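PDB 6Q10: MymaA.19257.a.B3 from Mycobacterium marinum, which is of unknown function; this chain is the soluble LytR_C-family domain of a conserved membrane protein that may act at the mycobacterial cell envelope. Local coordinates for residues A[92-97]-A[129-134]; A[22-27]-A[87-92]; A[75-80]-A[99-104]. One frame throughout, in Å; residues are numbered along the deposited sequence. Where two conformers were deposited one is given.

Interaction 1. Residues A[92-97]-A[129-134]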
loop_
_atom_site.group_PDB
_atom_site.type_symbol
_atom_site.label_atom_id
_atom_site.label_comp_id
_atom_site.label_asym_id
_atom_site.label_seq_id
_atom_site.Cartn_x
_atom_site.Cartn_y
_atom_site.Cartn_z
ATOM N N TRP A 92 -0.613 2.337 -2.017
ATOM C CA TRP A 92 -0.191 2.083 -3.392
ATOM C C TRP A 92 0.740 3.161 -3.934
ATOM O O TRP A 92 1.506 2.904 -4.863
ATOM C CB TRP A 92 -1.463 1.944 -4.255
ATOM C CG TRP A 92 -1.313 1.322 -5.601
ATOM C CD1 TRP A 92 -0.525 0.270 -5.953
ATOM C CD2 TRP A 92 -2.021 1.719 -6.778
ATOM N NE1 TRP A 92 -0.715 -0.021 -7.296
ATOM C CE2 TRP A 92 -1.614 0.874 -7.822
ATOM C CE3 TRP A 92 -2.939 2.736 -7.047
ATOM C CZ2 TRP A 92 -2.118 1.008 -9.125
ATOM C CZ3 TRP A 92 -3.442 2.856 -8.340
ATOM C CH2 TRP A 92 -3.030 1.994 -9.344
ATOM N N LEU A 93 0.676 4.377 -3.376
ATOM C CA LEU A 93 1.622 5.419 -3.753
ATOM C C LEU A 93 3.059 4.998 -3.493
ATOM O O LEU A 93 3.956 5.305 -4.282
ATOM C CB LEU A 93 1.322 6.691 -2.957
ATOM C CG LEU A 93 0.003 7.344 -3.319
ATOM C CD1 LEU A 93 -0.287 8.418 -2.262
ATOM C CD2 LEU A 93 0.050 7.977 -4.724
ATOM N N VAL A 94 3.306 4.335 -2.353
ATOM C CA VAL A 94 4.669 4.000 -1.966
ATOM C C VAL A 94 5.000 2.540 -2.268
ATOM O O VAL A 94 6.173 2.156 -2.172
ATOM C CB VAL A 94 4.930 4.350 -0.487
ATOM C CG1 VAL A 94 4.882 5.891 -0.313
ATOM C CG2 VAL A 94 3.909 3.675 0.450
ATOM N N ALA A 95 4.018 1.737 -2.670
ATOM C CA ALA A 95 4.258 0.375 -3.167
ATOM C C ALA A 95 3.566 0.222 -4.517
ATOM O O ALA A 95 2.637 -0.578 -4.677
ATOM C CB ALA A 95 3.741 -0.656 -2.165
ATOM N N PRO A 96 3.975 1.005 -5.516
ATOM C CA PRO A 96 3.159 1.119 -6.733
ATOM C C PRO A 96 3.173 -0.102 -7.623
ATOM O O PRO A 96 2.352 -0.161 -8.560
ATOM C CB PRO A 96 3.785 2.328 -7.453
ATOM C CG PRO A 96 5.235 2.342 -6.971
ATOM C CD PRO A 96 5.108 1.940 -5.506
ATOM N N CYS A 97 4.089 -1.054 -7.421
ATOM C CA CYS A 97 4.170 -2.186 -8.338
ATOM C C CYS A 97 3.592 -3.450 -7.724
ATOM O O CYS A 97 3.847 -4.552 -8.214
ATOM C CB CYS A 97 5.607 -2.369 -8.815
ATOM S SG CYS A 97 6.107 -0.879 -9.790
ATOM N N ALA A 129 5.250 14.867 -3.068
ATOM C CA ALA A 129 4.246 15.920 -3.164
ATOM C C ALA A 129 2.874 15.403 -2.771
ATOM O O ALA A 129 2.152 16.045 -1.997
ATOM C CB ALA A 129 4.229 16.503 -4.577
ATOM N N VAL A 130 2.484 14.240 -3.291
ATOM C CA VAL A 130 1.174 13.705 -2.928
ATOM C C VAL A 130 1.125 13.390 -1.430
ATOM O O VAL A 130 0.143 13.717 -0.747
ATOM C CB VAL A 130 0.840 12.471 -3.780
ATOM C CG1 VAL A 130 -0.515 11.853 -3.350
ATOM C CG2 VAL A 130 0.787 12.834 -5.265
ATOM N N LEU A 131 2.157 12.725 -0.899
ATOM C CA LEU A 131 2.135 12.370 0.530
ATOM C C LEU A 131 1.999 13.608 1.416
ATOM O O LEU A 131 1.320 13.563 2.441
ATOM C CB LEU A 131 3.385 11.589 0.939
ATOM C CG LEU A 131 3.563 10.213 0.310
ATOM C CD1 LEU A 131 4.916 9.648 0.685
ATOM C CD2 LEU A 131 2.439 9.280 0.788
ATOM N N SER A 132 2.612 14.729 1.026
ATOM C CA SER A 132 2.478 15.951 1.823
ATOM C C SER A 132 1.017 16.404 1.951
ATOM O O SER A 132 0.643 16.998 2.976
ATOM C CB SER A 132 3.355 17.060 1.227
ATOM O OG SER A 132 2.804 17.603 0.039
ATOM N N SER A 133 0.184 16.145 0.939
ATOM C CA SER A 133 -1.240 16.475 0.999
ATOM C C SER A 133 -2.043 15.524 1.863
ATOM O O SER A 133 -3.245 15.759 2.060
ATOM C CB SER A 133 -1.857 16.469 -0.396
ATOM O OG SER A 133 -1.144 17.321 -1.243
ATOM N N LEU A 134 -1.422 14.451 2.356
ATOM C CA LEU A 134 -2.069 13.442 3.183
ATOM C C LEU A 134 -1.591 13.527 4.626
ATOM O O LEU A 134 -1.799 12.599 5.412
ATOM C CB LEU A 134 -1.803 12.049 2.593
ATOM C CG LEU A 134 -2.142 11.936 1.101
ATOM C CD1 LEU A 134 -1.802 10.509 0.613
ATOM C CD2 LEU A 134 -3.615 12.226 0.871
#

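Interaction 2. Residues A[22-27]-A[87-92]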
loop_
_atom_site.group_PDB
_atom_site.type_symbol
_atom_site.label_atom_id
_atom_site.label_comp_id
_atom_site.label_asym_id
_atom_site.label_seq_id
_atom_site.Cartn_x
_atom_site.Cartn_y
_atom_site.Cartn_z
ATOM N N VAL A 22 -9.258 6.713 -6.954
ATOM C CA VAL A 22 -9.558 6.759 -5.524
ATOM C C VAL A 22 -8.696 7.827 -4.855
ATOM O O VAL A 22 -7.475 7.858 -5.031
ATOM C CB VAL A 22 -9.334 5.382 -4.888
ATOM C CG1 VAL A 22 -9.513 5.467 -3.339
ATOM C CG2 VAL A 22 -10.264 4.353 -5.525
ATOM N N THR A 23 -9.324 8.717 -4.104
ATOM C CA THR A 23 -8.559 9.698 -3.341
ATOM C C THR A 23 -7.873 9.008 -2.171
ATOM O O THR A 23 -8.560 8.362 -1.357
ATOM C CB THR A 23 -9.461 10.802 -2.820
ATOM O OG1 THR A 23 -10.082 11.453 -3.937
ATOM C CG2 THR A 23 -8.648 11.806 -2.053
ATOM N N PRO A 24 -6.543 9.083 -2.053
ATOM C CA PRO A 24 -5.867 8.391 -0.948
ATOM C C PRO A 24 -6.261 8.997 0.388
ATOM O O PRO A 24 -6.536 10.200 0.510
ATOM C CB PRO A 24 -4.376 8.586 -1.230
ATOM C CG PRO A 24 -4.281 9.153 -2.623
ATOM C CD PRO A 24 -5.613 9.693 -3.020
ATOM N N ALA A 25 -6.270 8.123 1.396
ATOM C CA ALA A 25 -6.533 8.494 2.776
ATOM C C ALA A 25 -5.447 9.395 3.347
ATOM O O ALA A 25 -4.281 9.320 2.967
ATOM C CB ALA A 25 -6.603 7.230 3.644
ATOM N N GLN A 26 -5.827 10.218 4.323
ATOM C CA GLN A 26 -4.825 10.818 5.207
ATOM C C GLN A 26 -4.022 9.724 5.910
ATOM O O GLN A 26 -4.587 8.765 6.449
ATOM C CB GLN A 26 -5.498 11.720 6.246
ATOM C CG GLN A 26 -6.311 12.856 5.635
ATOM C CD GLN A 26 -5.476 13.856 4.829
ATOM O OE1 GLN A 26 -5.670 14.013 3.622
ATOM N NE2 GLN A 26 -4.572 14.551 5.495
ATOM N N LEU A 27 -2.698 9.878 5.922
ATOM C CA LEU A 27 -1.852 8.793 6.411
ATOM C C LEU A 27 -2.137 8.466 7.880
ATOM O O LEU A 27 -2.015 7.306 8.294
ATOM C CB LEU A 27 -0.375 9.167 6.234
ATOM C CG LEU A 27 -0.001 9.606 4.816
ATOM C CD1 LEU A 27 1.498 9.867 4.765
ATOM C CD2 LEU A 27 -0.437 8.571 3.791
ATOM N N THR A 87 -7.299 3.907 2.089
ATOM C CA THR A 87 -6.030 3.522 2.667
ATOM C C THR A 87 -5.189 2.750 1.672
ATOM O O THR A 87 -3.982 2.991 1.541
ATOM C CB THR A 87 -6.271 2.700 3.922
ATOM O OG1 THR A 87 -6.867 3.564 4.904
ATOM C CG2 THR A 87 -4.959 2.165 4.455
ATOM N N ALA A 88 -5.810 1.823 0.951
ATOM C CA ALA A 88 -5.051 1.071 -0.038
ATOM C C ALA A 88 -4.466 1.999 -1.098
ATOM O O ALA A 88 -3.339 1.793 -1.556
ATOM C CB ALA A 88 -5.946 0.016 -0.686
ATOM N N ALA A 89 -5.209 3.050 -1.470
ATOM C CA ALA A 89 -4.697 3.999 -2.459
ATOM C C ALA A 89 -3.470 4.718 -1.924
ATOM O O ALA A 89 -2.543 5.030 -2.686
ATOM C CB ALA A 89 -5.782 5.006 -2.828
ATOM N N ALA A 90 -3.478 5.046 -0.621
ATOM C CA ALA A 90 -2.323 5.685 -0.004
ATOM C C ALA A 90 -1.119 4.746 0.014
ATOM O O ALA A 90 -0.003 5.159 -0.326
ATOM C CB ALA A 90 -2.674 6.145 1.429
ATOM N N VAL A 91 -1.329 3.486 0.420
ATOM C CA VAL A 91 -0.240 2.512 0.395
ATOM C C VAL A 91 0.285 2.333 -1.028
ATOM O O VAL A 91 1.494 2.193 -1.249
ATOM C CB VAL A 91 -0.707 1.174 0.992
ATOM C CG1 VAL A 91 0.428 0.152 0.941
ATOM C CG2 VAL A 91 -1.155 1.394 2.448
ATOM N N TRP A 92 -0.613 2.337 -2.017
ATOM C CA TRP A 92 -0.191 2.083 -3.392
ATOM C C TRP A 92 0.740 3.161 -3.934
ATOM O O TRP A 92 1.506 2.904 -4.863
ATOM C CB TRP A 92 -1.463 1.944 -4.255
ATOM C CG TRP A 92 -1.313 1.322 -5.601
ATOM C CD1 TRP A 92 -0.525 0.270 -5.953
ATOM C CD2 TRP A 92 -2.021 1.719 -6.778
ATOM N NE1 TRP A 92 -0.715 -0.021 -7.296
ATOM C CE2 TRP A 92 -1.614 0.874 -7.822
ATOM C CE3 TRP A 92 -2.939 2.736 -7.047
ATOM C CZ2 TRP A 92 -2.118 1.008 -9.125
ATOM C CZ3 TRP A 92 -3.442 2.856 -8.340
ATOM C CH2 TRP A 92 -3.030 1.994 -9.344
#

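Interaction 3. Residues A[75-80]-A[99-104]. With EDO (1,2-ethanediol), chain B.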
loop_
_atom_site.group_PDB
_atom_site.type_symbol
_atom_site.label_atom_id
_atom_site.label_comp_id
_atom_site.label_asym_id
_atom_site.label_seq_id
_atom_site.Cartn_x
_atom_site.Cartn_y
_atom_site.Cartn_z
ATOM N N GLN A 75 6.512 -8.284 -6.568
ATOM C CA GLN A 75 6.736 -7.222 -5.582
ATOM C C GLN A 75 5.854 -7.406 -4.360
ATOM O O GLN A 75 6.296 -7.167 -3.230
ATOM C CB GLN A 75 6.441 -5.839 -6.161
ATOM C CG GLN A 75 7.388 -5.422 -7.244
ATOM C CD GLN A 75 8.801 -5.128 -6.763
ATOM O OE1 GLN A 75 9.016 -4.285 -5.902
ATOM N NE2 GLN A 75 9.774 -5.826 -7.345
ATOM N N GLY A 76 4.588 -7.756 -4.558
ATOM C CA GLY A 76 3.701 -7.969 -3.430
ATOM C C GLY A 76 2.265 -7.655 -3.783
ATOM O O GLY A 76 1.900 -7.550 -4.937
ATOM N N GLN A 77 1.439 -7.529 -2.747
ATOM C CA GLN A 77 0.003 -7.319 -2.922
ATOM C C GLN A 77 -0.469 -6.284 -1.925
ATOM O O GLN A 77 0.132 -6.114 -0.865
ATOM C CB GLN A 77 -0.816 -8.608 -2.685
ATOM C CG GLN A 77 -0.428 -9.698 -3.613
ATOM C CD GLN A 77 -1.095 -11.013 -3.288
ATOM O OE1 GLN A 77 -1.545 -11.251 -2.156
ATOM N NE2 GLN A 77 -1.158 -11.890 -4.295
ATOM N N ILE A 78 -1.546 -5.585 -2.266
ATOM C CA ILE A 78 -2.275 -4.777 -1.297
ATOM C C ILE A 78 -3.680 -5.344 -1.224
ATOM O O ILE A 78 -4.372 -5.415 -2.247
ATOM C CB ILE A 78 -2.292 -3.293 -1.677
ATOM C CG1 ILE A 78 -0.863 -2.761 -1.761
ATOM C CG2 ILE A 78 -3.076 -2.475 -0.624
ATOM C CD1 ILE A 78 -0.780 -1.338 -2.354
ATOM N N ARG A 79 -4.070 -5.816 -0.040
ATOM C CA ARG A 79 -5.348 -6.499 0.160
ATOM C C ARG A 79 -6.229 -5.634 1.052
ATOM O O ARG A 79 -5.766 -5.117 2.077
ATOM C CB ARG A 79 -5.154 -7.868 0.797
ATOM C CG ARG A 79 -4.191 -8.808 0.082
ATOM C CD ARG A 79 -4.027 -10.060 0.924
ATOM N NE ARG A 79 -2.997 -10.927 0.350
ATOM C CZ ARG A 79 -2.297 -11.815 1.038
ATOM N NH1 ARG A 79 -2.513 -11.973 2.342
ATOM N NH2 ARG A 79 -1.365 -12.551 0.421
ATOM N N PHE A 80 -7.491 -5.473 0.665
ATOM C CA PHE A 80 -8.362 -4.524 1.361
ATOM C C PHE A 80 -9.805 -4.876 1.057
ATOM O O PHE A 80 -10.103 -5.649 0.143
ATOM C CB PHE A 80 -8.078 -3.081 0.910
ATOM C CG PHE A 80 -8.176 -2.903 -0.575
ATOM C CD1 PHE A 80 -9.329 -2.422 -1.161
ATOM C CD2 PHE A 80 -7.101 -3.222 -1.390
ATOM C CE1 PHE A 80 -9.417 -2.269 -2.532
ATOM C CE2 PHE A 80 -7.185 -3.064 -2.766
ATOM C CZ PHE A 80 -8.351 -2.597 -3.332
ATOM N N GLU A 99 0.175 -5.798 -6.641
ATOM C CA GLU A 99 -1.127 -6.157 -7.193
ATOM C C GLU A 99 -2.197 -5.853 -6.155
ATOM O O GLU A 99 -2.015 -6.133 -4.965
ATOM C CB GLU A 99 -1.171 -7.642 -7.572
ATOM C CG GLU A 99 -0.107 -7.996 -8.578
ATOM C CD GLU A 99 -0.430 -9.270 -9.313
ATOM O OE1 GLU A 99 -1.247 -10.059 -8.796
ATOM O OE2 GLU A 99 0.126 -9.468 -10.417
ATOM N N LEU A 100 -3.320 -5.296 -6.613
ATOM C CA LEU A 100 -4.420 -4.876 -5.738
ATOM C C LEU A 100 -5.523 -5.926 -5.707
ATOM O O LEU A 100 -6.028 -6.313 -6.763
ATOM C CB LEU A 100 -5.022 -3.561 -6.252
ATOM C CG LEU A 100 -4.045 -2.409 -6.454
ATOM C CD1 LEU A 100 -4.733 -1.270 -7.201
ATOM C CD2 LEU A 100 -3.525 -1.958 -5.114
ATOM N N PHE A 101 -5.963 -6.305 -4.490
ATOM C CA PHE A 101 -7.054 -7.262 -4.316
ATOM C C PHE A 101 -8.066 -6.740 -3.311
ATOM O O PHE A 101 -7.700 -6.419 -2.181
ATOM C CB PHE A 101 -6.511 -8.616 -3.841
ATOM C CG PHE A 101 -5.785 -9.358 -4.925
ATOM C CD1 PHE A 101 -6.474 -10.138 -5.839
ATOM C CD2 PHE A 101 -4.409 -9.209 -5.057
ATOM C CE1 PHE A 101 -5.795 -10.803 -6.841
ATOM C CE2 PHE A 101 -3.731 -9.890 -6.060
ATOM C CZ PHE A 101 -4.433 -10.656 -6.955
ATOM N N ASN A 102 -9.341 -6.735 -3.702
ATOM C CA ASN A 102 -10.430 -6.488 -2.760
ATOM C C ASN A 102 -10.917 -7.846 -2.278
ATOM O O ASN A 102 -11.537 -8.597 -3.040
ATOM C CB ASN A 102 -11.551 -5.692 -3.423
ATOM C CG ASN A 102 -12.668 -5.341 -2.455
ATOM O OD1 ASN A 102 -12.986 -6.116 -1.566
ATOM N ND2 ASN A 102 -13.273 -4.160 -2.635
ATOM N N ASP A 103 -10.598 -8.185 -1.036
ATOM C CA ASP A 103 -10.890 -9.517 -0.524
ATOM C C ASP A 103 -12.197 -9.561 0.248
ATOM O O ASP A 103 -12.510 -10.581 0.852
ATOM C CB ASP A 103 -9.716 -10.047 0.312
ATOM C CG ASP A 103 -9.517 -9.306 1.636
ATOM O OD1 ASP A 103 -10.253 -8.340 1.959
ATOM O OD2 ASP A 103 -8.600 -9.724 2.371
ATOM N N GLY A 104 -12.984 -8.498 0.189
ATOM C CA GLY A 104 -14.316 -8.529 0.729
ATOM C C GLY A 104 -14.395 -8.333 2.220
ATOM O O GLY A 104 -15.484 -8.485 2.782
HETATM C C1 EDO B . -3.528 -3.630 -10.201
HETATM O O1 EDO B . -3.967 -4.709 -9.351
HETATM C C2 EDO B . -2.009 -3.520 -10.215
HETATM O O2 EDO B . -1.428 -4.760 -10.628
HETATM O O HOH W 1 -0.026 -11.031 -6.799
#

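Interaction 1. Residues A[92-97]-A[129-134]
Leu-93 and Val-94, near the C-terminal end of helix 85-94, make a purely apolar, buried contact with Val-130 and Leu-131 of helix 125-132 and with Leu-134 just after them. Leu-93 does most of the work. Its CD1 methyl reaches into a group of three branches: Val-130 CG1 is 3.6 Å from it, Leu-134 CD1 3.9 Å and Leu-131 CD2 4.2 Å. Leu-93 and Val-130 cross at about a right angle, whereas Leu-93 and Leu-134 meet tip to tip. With Val-130 CG1 anti to its backbone N (chi1 177°), that methyl is the branch turned onto Leu-93. Beside this group, Val-94 CG1 lies obliquely against Leu-131 CD1 at 3.9 Å. The backbones stay well apart, with the CA atoms of Leu-93 and Leu-131 8.2 Å from each other, so only the branch ends touch, and no hydrogen bond joins the two segments. Helix 144-153 adds to the cluster, with His-151 on Leu-93 and Leu-146 and Ile-147 on Val-130; Leu-51 and Leu-54 of helix 43-54 cover Val-94. Just past the helix, Cys-97 is disulfide-bonded to Cys-155. This is hydrophobic helix-to-helix packing, methyl against methyl, of the sort found in the core of an alpha/beta domain.

Interaction 2. Residues A[22-27]-A[87-92]
Pro-24 and Ala-25 settle onto a strip of helix 85-94 where alanines leave the surface low. The CA atoms of Pro-24 and Ala-90 are only 4.6 Å apart, about as close as neighbouring strands of a sheet. Residues 23-26 run in an extended, polyproline II-like course, with Thr-23 and Gln-26 directed off the helix and Ala-25 directed onto it. The bumps and hollows trade sides. From the helix, the Ala-89 methyl pushes into the notch between Val-22 and Pro-24. Val-22 CG1, set anti to its backbone N (chi1 174°), is the branch that meets this methyl, 3.8 Å from Ala-89 CB. The Ala-90 methyl fills the next recess, bounded by Pro-24 CB, Ala-25 O and Leu-27 CD2, the last 4.1 Å from Ala-90 CB. From the loop, Pro-24 CB comes to 3.7 Å from Ala-90 N, and Ala-25 CB presses on the backbone one turn earlier, 3.7 Å from Thr-87 N. Thr-87 OG1 flanks that same methyl. No hydrogen bond joins the two segments, although Ala-25 has a backbone bond with Ala-86 just before. Met-19 of helix 16-20 also packs on Ala-89, and Leu-134 covers Pro-24, while Ala-88 and Val-91 carry the helix against Ile-78 of strand 76-80; helix 85-94 is thus held between this loop and the sheet.

Interaction 3. Residues A[75-80]-A[99-104]
Strands 76-80 and 99-102, the two strands of a beta-alpha-beta unit whose crossover is helix 85-94, pair in parallel, Gln-77 level with Glu-99 and Phe-80 with Asn-102. Five backbone hydrogen bonds form the ladder: Glu-99 N to Gly-76 O, Ile-78 N to Glu-99 O (2.8 Å), Phe-101 N to Ile-78 O, Phe-80 N to Phe-101 O and Asp-103 N to Phe-80 O. On its outer side, Leu-100 N donates to O1 of a 1,2-ethanediol (2.9 Å), probably from the crystallisation liquor, also bonded to Val-14 O and Arg-13 NE. On the helix-covered face, Ile-78 and Leu-100 stand side by side, Ile-78 CB 3.9 Å from Leu-100 CD2. Phe-80 CG sits between its backbone N and carbonyl carbon (chi1 55°), and the ring lies over the neighbouring strand: Phe-101 O is 3.3 Å above its plane, toward the rim, and Leu-100 CB meets its edge. The other face carries Gln-77, Arg-79 and Glu-99 together with the Phe-101 ring. Gln-77 OE1 lies in the guanidinium plane of Arg-79 and accepts from both NE and NH2, while NH1 forms a salt bridge with Asp-64. Gln-77 NE2 comes to 3.7 Å from Phe-101 CE2, amide and ring planes 55° apart, and donates to Tyr-67 OH and to a water weakly bonded to Glu-99 OE1. At the strand's end Asn-102 opens an Asx turn, its OD1 accepting from Gly-104 N at 3.0 Å.

How the interactions relate
From the N terminus, residues 22-27 meet helix 85-94 some 60 residues later, closing the long loop of interaction 2. Strand 76-80 comes before that helix and strand 99-102 after it, so interaction 3 crosses interaction 2. Interaction 1 opens from the end of the same helix, before interaction 3 has closed, and so crosses it too; interactions 2 and 1 follow in series and share Trp-92. Helix 85-94 is the common element, its sheet side resting on Ile-78 and Phe-80. Leu-27 N and Leu-134 O, 2.9 Å apart in a probable hydrogen bond, join the last residue of segment 22-27 to the last of 129-134, and with them the loop after helix 16-20 to the residues that follow helix 125-132.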